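Local coordinates for predicted protease of the collagenase family (Methanopyrus kandleri, PDB 5D88), which probably acts as a peptidase of the U32 family, built on a TIM barrel and binding a zinc ion, at residues R23-C29 and S41-P47; H51-T55 and L83-T87. All coordinates share one frame; numbering follows the deposited sequence. Where two conformers were deposited one is given.

Contact 1: R23-C29 and S41-P47; sequences RRWYLCC and SDGIVVP
R24 and D42 exchange two hydrogen bonds where the first two strands of this TIM barrel begin to pair. R24 N donates to D42 OD2 over 2.8 Å, meeting that oxygen on its anti side. D42 N returns the favour to R24 O at 2.9 Å, in the carbonyl plane. With D42 CG beside its own backbone N (chi1 -68°), the carboxylate is brought across to the R24 amide instead of to either guanidinium; R23 spends its charge on E185 and E244.

From there strands 23-27 and 43-47, the two strands of a beta-alpha-beta unit, run as a parallel ladder with their short axes 32° apart. Y26 N reaches G43 O at 3.1 Å, V45 N reaches Y26 O at 2.9 Å, and C28 N finishes the series on V45 O, also at 2.9 Å.

In one of two R24 conformers, NE and NH2 both point at Y26 OH, which lies in the guanidinium plane, while NH1 pairs with E239. Beside the same ring, S41 OG approaches Y26 CE1 obliquely to 3.0 Å while bonding to P38 O. Replacing Y26 by an alanine would probably open a gap beside S41 and leave R24 NE and NH2, in this conformer, without the hydroxyl they share, with E239 still on NH1.

On the sheet face of W25 and V45, G43 CA makes a CH-pi contact 3.9 Å from the centroid of the W25 six-membered ring, and a side chain there would collide with the indole. V45 CG2 meets the same ring obliquely, and R187 adds a cation-pi contact. The ladder stops at P47, whose nitrogen has no hydrogen to give: the buried C28 O has no polar partner in the model and faces P47 CD at 3.3 Å.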
loop_
_atom_site.group_PDB
_atom_site.type_symbol
_atom_site.label_atom_id
_atom_site.label_comp_id
_atom_site.label_asym_id
_atom_site.label_seq_id
_atom_site.Cartn_x
_atom_site.Cartn_y
_atom_site.Cartn_z
ATOM N N ARG A 23 -20.373 8.726 -18.510
ATOM C CA ARG A 23 -19.760 7.723 -19.367
ATOM C C ARG A 23 -19.599 6.418 -18.600
ATOM O O ARG A 23 -19.197 6.416 -17.433
ATOM C CB ARG A 23 -18.425 8.237 -19.897
ATOM C CG ARG A 23 -18.635 9.422 -20.812
ATOM C CD ARG A 23 -17.347 9.963 -21.376
ATOM N NE ARG A 23 -16.427 10.377 -20.323
ATOM C CZ ARG A 23 -16.465 11.549 -19.694
ATOM N NH1 ARG A 23 -17.390 12.461 -20.000
ATOM N NH2 ARG A 23 -15.566 11.805 -18.747
ATOM N N ARG A 24 -19.924 5.304 -19.253
ATOM C CA ARG A 24 -20.049 4.016 -18.574
ATOM C C ARG A 24 -19.042 3.019 -19.126
ATOM O O ARG A 24 -19.024 2.742 -20.332
ATOM C CB ARG A 24 -21.467 3.467 -18.700
ATOM C CG ARG A 24 -22.481 4.342 -17.986
ATOM C CD ARG A 24 -23.852 3.706 -17.922
ATOM N NE ARG A 24 -23.872 2.415 -17.229
ATOM C CZ ARG A 24 -24.032 2.259 -15.917
ATOM N NH1 ARG A 24 -24.168 3.308 -15.120
ATOM N NH2 ARG A 24 -24.061 1.041 -15.395
ATOM N N TRP A 25 -18.235 2.469 -18.229
ATOM C CA TRP A 25 -17.190 1.512 -18.527
ATOM C C TRP A 25 -17.471 0.212 -17.792
ATOM O O TRP A 25 -17.911 0.224 -16.638
ATOM C CB TRP A 25 -15.844 2.072 -18.094
ATOM C CG TRP A 25 -15.428 3.244 -18.903
ATOM C CD1 TRP A 25 -15.820 4.541 -18.744
ATOM C CD2 TRP A 25 -14.538 3.226 -20.011
ATOM N NE1 TRP A 25 -15.220 5.330 -19.691
ATOM C CE2 TRP A 25 -14.428 4.543 -20.484
ATOM C CE3 TRP A 25 -13.821 2.222 -20.653
ATOM C CZ2 TRP A 25 -13.619 4.878 -21.562
ATOM C CZ3 TRP A 25 -13.029 2.554 -21.719
ATOM C CH2 TRP A 25 -12.933 3.866 -22.167
ATOM N N TYR A 26 -17.202 -0.907 -18.455
ATOM C CA TYR A 26 -17.422 -2.225 -17.881
ATOM C C TYR A 26 -16.134 -3.037 -17.891
ATOM O O TYR A 26 -15.424 -3.087 -18.898
ATOM C CB TYR A 26 -18.516 -2.975 -18.640
ATOM C CG TYR A 26 -19.870 -2.402 -18.371
ATOM C CD1 TYR A 26 -20.320 -1.285 -19.051
ATOM C CD2 TYR A 26 -20.683 -2.952 -17.394
ATOM C CE1 TYR A 26 -21.567 -0.744 -18.778
ATOM C CE2 TYR A 26 -21.897 -2.414 -17.111
ATOM C CZ TYR A 26 -22.344 -1.316 -17.805
ATOM O OH TYR A 26 -23.583 -0.809 -17.496
ATOM N N LEU A 27 -15.852 -3.674 -16.767
ATOM C CA LEU A 27 -14.774 -4.642 -16.687
ATOM C C LEU A 27 -15.070 -5.819 -17.608
ATOM O O LEU A 27 -16.205 -6.293 -17.691
ATOM C CB LEU A 27 -14.630 -5.127 -15.235
ATOM C CG LEU A 27 -13.543 -6.177 -15.000
ATOM C CD1 LEU A 27 -12.149 -5.568 -15.070
ATOM C CD2 LEU A 27 -13.754 -6.891 -13.686
ATOM N N CYS A 28 -14.041 -6.296 -18.305
ATOM C CA CYS A 28 -14.187 -7.474 -19.150
ATOM C C CYS A 28 -12.977 -8.366 -18.937
ATOM O O CYS A 28 -11.853 -7.978 -19.289
ATOM C CB CYS A 28 -14.336 -7.074 -20.618
ATOM S SG CYS A 28 -14.501 -8.470 -21.689
ATOM N N CYS A 29 -13.215 -9.566 -18.386
ATOM C CA CYS A 29 -12.149 -10.487 -18.009
ATOM C C CYS A 29 -12.018 -11.674 -18.936
ATOM O O CYS A 29 -11.104 -12.491 -18.746
ATOM C CB CYS A 29 -12.359 -11.017 -16.591
ATOM S SG CYS A 29 -12.248 -9.755 -15.369
ATOM N N SER A 41 -22.755 0.847 -23.984
ATOM C CA SER A 41 -21.650 1.211 -23.120
ATOM C C SER A 41 -20.622 2.037 -23.882
ATOM O O SER A 41 -20.505 1.971 -25.111
ATOM C CB SER A 41 -21.004 -0.036 -22.550
ATOM O OG SER A 41 -21.948 -0.759 -21.779
ATOM N N ASP A 42 -19.875 2.839 -23.132
ATOM C CA ASP A 42 -18.858 3.656 -23.770
ATOM C C ASP A 42 -17.579 2.863 -23.995
ATOM O O ASP A 42 -16.918 3.024 -25.027
ATOM C CB ASP A 42 -18.610 4.909 -22.936
ATOM C CG ASP A 42 -19.806 5.845 -22.957
ATOM O OD1 ASP A 42 -20.022 6.500 -23.995
ATOM O OD2 ASP A 42 -20.547 5.906 -21.959
ATOM N N GLY A 43 -17.243 1.968 -23.080
ATOM C CA GLY A 43 -15.986 1.259 -23.218
ATOM C C GLY A 43 -15.887 0.092 -22.261
ATOM O O GLY A 43 -16.741 -0.116 -21.396
ATOM N N ILE A 44 -14.831 -0.686 -22.456
ATOM C CA ILE A 44 -14.498 -1.782 -21.562
ATOM C C ILE A 44 -13.104 -1.559 -20.991
ATOM O O ILE A 44 -12.258 -0.871 -21.581
ATOM C CB ILE A 44 -14.594 -3.156 -22.259
ATOM C CG1 ILE A 44 -13.684 -3.190 -23.486
ATOM C CG2 ILE A 44 -16.053 -3.450 -22.629
ATOM C CD1 ILE A 44 -13.113 -4.532 -23.788
ATOM N N VAL A 45 -12.891 -2.144 -19.811
ATOM C CA VAL A 45 -11.618 -2.136 -19.095
ATOM C C VAL A 45 -11.166 -3.582 -19.015
ATOM O O VAL A 45 -11.886 -4.422 -18.469
ATOM C CB VAL A 45 -11.768 -1.525 -17.689
ATOM C CG1 VAL A 45 -10.471 -1.605 -16.900
ATOM C CG2 VAL A 45 -12.236 -0.104 -17.804
ATOM N N VAL A 46 -9.995 -3.881 -19.567
ATOM C CA VAL A 46 -9.522 -5.250 -19.695
ATOM C C VAL A 46 -8.206 -5.391 -18.933
ATOM O O VAL A 46 -7.260 -4.622 -19.165
ATOM C CB VAL A 46 -9.372 -5.669 -21.173
ATOM C CG1 VAL A 46 -8.426 -4.776 -21.912
ATOM C CG2 VAL A 46 -8.923 -7.103 -21.283
ATOM N N PRO A 47 -8.104 -6.334 -17.998
ATOM C CA PRO A 47 -6.845 -6.533 -17.264
ATOM C C PRO A 47 -5.757 -7.028 -18.190
ATOM O O PRO A 47 -5.951 -8.017 -18.906
ATOM C CB PRO A 47 -7.196 -7.609 -16.224
ATOM C CG PRO A 47 -8.640 -7.673 -16.203
ATOM C CD PRO A 47 -9.135 -7.277 -17.549
#

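Contact 2: H51-T55 and L83-T87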
loop_
_atom_site.group_PDB
_atom_site.type_symbol
_atom_site.label_atom_id
_atom_site.label_comp_id
_atom_site.label_asym_id
_atom_site.label_seq_id
_atom_site.Cartn_x
_atom_site.Cartn_y
_atom_site.Cartn_z
ATOM N N HIS A 51 1.291 -7.823 -16.913
ATOM C CA HIS A 51 1.969 -6.586 -16.583
ATOM C C HIS A 51 1.634 -6.044 -15.202
ATOM O O HIS A 51 2.181 -5.000 -14.819
ATOM C CB HIS A 51 1.674 -5.572 -17.670
ATOM C CG HIS A 51 2.232 -6.000 -18.983
ATOM N ND1 HIS A 51 1.463 -6.190 -20.110
ATOM C CD2 HIS A 51 3.494 -6.346 -19.323
ATOM C CE1 HIS A 51 2.238 -6.599 -21.101
ATOM N NE2 HIS A 51 3.475 -6.703 -20.650
ATOM N N GLY A 52 0.794 -6.747 -14.434
ATOM C CA GLY A 52 0.541 -6.412 -13.045
ATOM C C GLY A 52 -0.787 -5.721 -12.818
ATOM O O GLY A 52 -1.016 -4.595 -13.278
ATOM N N VAL A 53 -1.669 -6.418 -12.106
ATOM C CA VAL A 53 -3.013 -5.958 -11.779
ATOM C C VAL A 53 -3.210 -6.105 -10.270
ATOM O O VAL A 53 -2.979 -7.186 -9.716
ATOM C CB VAL A 53 -4.085 -6.757 -12.548
ATOM C CG1 VAL A 53 -5.484 -6.257 -12.165
ATOM C CG2 VAL A 53 -3.863 -6.616 -14.063
ATOM N N ALA A 54 -3.613 -5.015 -9.608
ATOM C CA ALA A 54 -3.926 -5.030 -8.179
ATOM C C ALA A 54 -5.400 -5.269 -7.890
ATOM O O ALA A 54 -5.748 -5.763 -6.810
ATOM C CB ALA A 54 -3.510 -3.705 -7.537
ATOM N N THR A 55 -6.279 -4.885 -8.804
ATOM C CA THR A 55 -7.702 -5.125 -8.608
ATOM C C THR A 55 -7.929 -6.621 -8.435
ATOM O O THR A 55 -7.343 -7.434 -9.155
ATOM C CB THR A 55 -8.487 -4.576 -9.801
ATOM O OG1 THR A 55 -8.463 -3.137 -9.774
ATOM C CG2 THR A 55 -9.933 -4.980 -9.764
ATOM N N LEU A 83 -6.265 -2.308 -17.946
ATOM C CA LEU A 83 -6.120 -2.241 -16.496
ATOM C C LEU A 83 -4.763 -2.822 -16.128
ATOM O O LEU A 83 -4.527 -4.029 -16.274
ATOM C CB LEU A 83 -7.258 -2.990 -15.802
ATOM C CG LEU A 83 -7.273 -3.005 -14.271
ATOM C CD1 LEU A 83 -7.480 -1.586 -13.711
ATOM C CD2 LEU A 83 -8.364 -3.917 -13.790
ATOM N N MET A 84 -3.880 -1.952 -15.652
ATOM C CA MET A 84 -2.500 -2.290 -15.285
ATOM C C MET A 84 -2.208 -1.552 -13.982
ATOM O O MET A 84 -1.309 -0.725 -13.885
ATOM C CB MET A 84 -1.510 -1.895 -16.383
ATOM C CG MET A 84 -0.138 -2.500 -16.177
ATOM S SD MET A 84 0.961 -2.124 -17.541
ATOM C CE MET A 84 1.045 -0.383 -17.329
ATOM N N ASP A 85 -3.007 -1.841 -12.950
ATOM C CA ASP A 85 -3.042 -0.998 -11.763
ATOM C C ASP A 85 -2.321 -1.613 -10.576
ATOM O O ASP A 85 -2.691 -1.356 -9.434
ATOM C CB ASP A 85 -4.474 -0.627 -11.389
ATOM C CG ASP A 85 -5.319 -1.801 -10.940
ATOM O OD1 ASP A 85 -4.949 -2.957 -11.127
ATOM O OD2 ASP A 85 -6.397 -1.539 -10.387
ATOM N N PHE A 86 -1.255 -2.360 -10.830
ATOM C CA PHE A 86 -0.403 -2.837 -9.755
ATOM C C PHE A 86 -0.029 -1.717 -8.793
ATOM O O PHE A 86 0.221 -0.574 -9.197
ATOM C CB PHE A 86 0.872 -3.495 -10.307
ATOM C CG PHE A 86 1.746 -2.594 -11.127
ATOM C CD1 PHE A 86 2.665 -1.762 -10.512
ATOM C CD2 PHE A 86 1.676 -2.621 -12.513
ATOM C CE1 PHE A 86 3.488 -0.973 -11.249
ATOM C CE2 PHE A 86 2.507 -1.831 -13.278
ATOM C CZ PHE A 86 3.415 -0.996 -12.645
ATOM N N THR A 87 0.032 -2.062 -7.504
ATOM C CA THR A 87 0.446 -1.118 -6.480
ATOM C C THR A 87 1.888 -1.310 -6.058
ATOM O O THR A 87 2.397 -0.527 -5.240
ATOM C CB THR A 87 -0.489 -1.216 -5.268
ATOM O OG1 THR A 87 -0.609 -2.577 -4.824
ATOM C CG2 THR A 87 -1.859 -0.658 -5.649
#
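T55 and D85 form the polar centre of a junction between two barrel loops, in which one carboxylate takes three donors from A54 and T55, two amides and a hydroxyl. T55 OG1 donates to D85 OD2 at 2.7 Å, on the syn lone pair of that oxygen. D85 OD1 accepts two consecutive amides from one face of the carboxylate plane: A54 N at 2.9 Å, well above the plane, and T55 N at 3.3 Å, closer to it. D85 CG stands between its own backbone N and carbonyl carbon (chi1 66°), which carries the carboxylate across to residues 54 and 55. S140 OG is a further partner of D85 OD2, so both oxygens are shared and the group's rotation is fixed.

The backbone is paired less firmly. G52 O receives a weak bond from F86 N at 3.3 Å, and M84 CA adds a CA-H...O contact to the same oxygen. D85 O accepts from T142 OG1, and A54 CB lies 3.1 Å from the same D85 O. V53 N bonds to T211 OG1, T55 O to Y60 OH, and T87 OG1 to N205 OD1 of the same chain.

G52 lies at the edge of the F86 ring; a side chain on it would run into F86 CD2, and its backbone angles also suit glycine. Farther out, M84 SD rests against H51 CB at 3.5 Å. Nearer the T55 end, L83 CD2 touches both V53 CG1 and T55 CB.

The two loops follow strands 43-47 and 79-83, at the C-terminal end of the barrel. M84 packs on helices 98-113 and 123-132, while A54 and F86 lean on S208 of helix 200-213, and T87 O bonds to N205 of the second subunit.

The two contacts follow one another along the barrel: contact 1 zips strands 23-27 and 43-47 together, and contact 2 joins the loops leaving strands 43-47 and 79-83. Their centres lie about 15 Å apart, yet they meet directly through a probable hydrogen bond from L83 N to V46 O at 2.8 Å, with V45 CG1 packing on L83 CB and P47 CB on V53 CG2. Contact 1 lies away from the zinc site, which C88 and H209 form. Contact 2 approaches it: the T87 side chain is about 7 Å from the bound zinc ion. The T55 side chain is about 4 Å from a bound acetate, probably from the crystallisation liquor, that may mark a pocket.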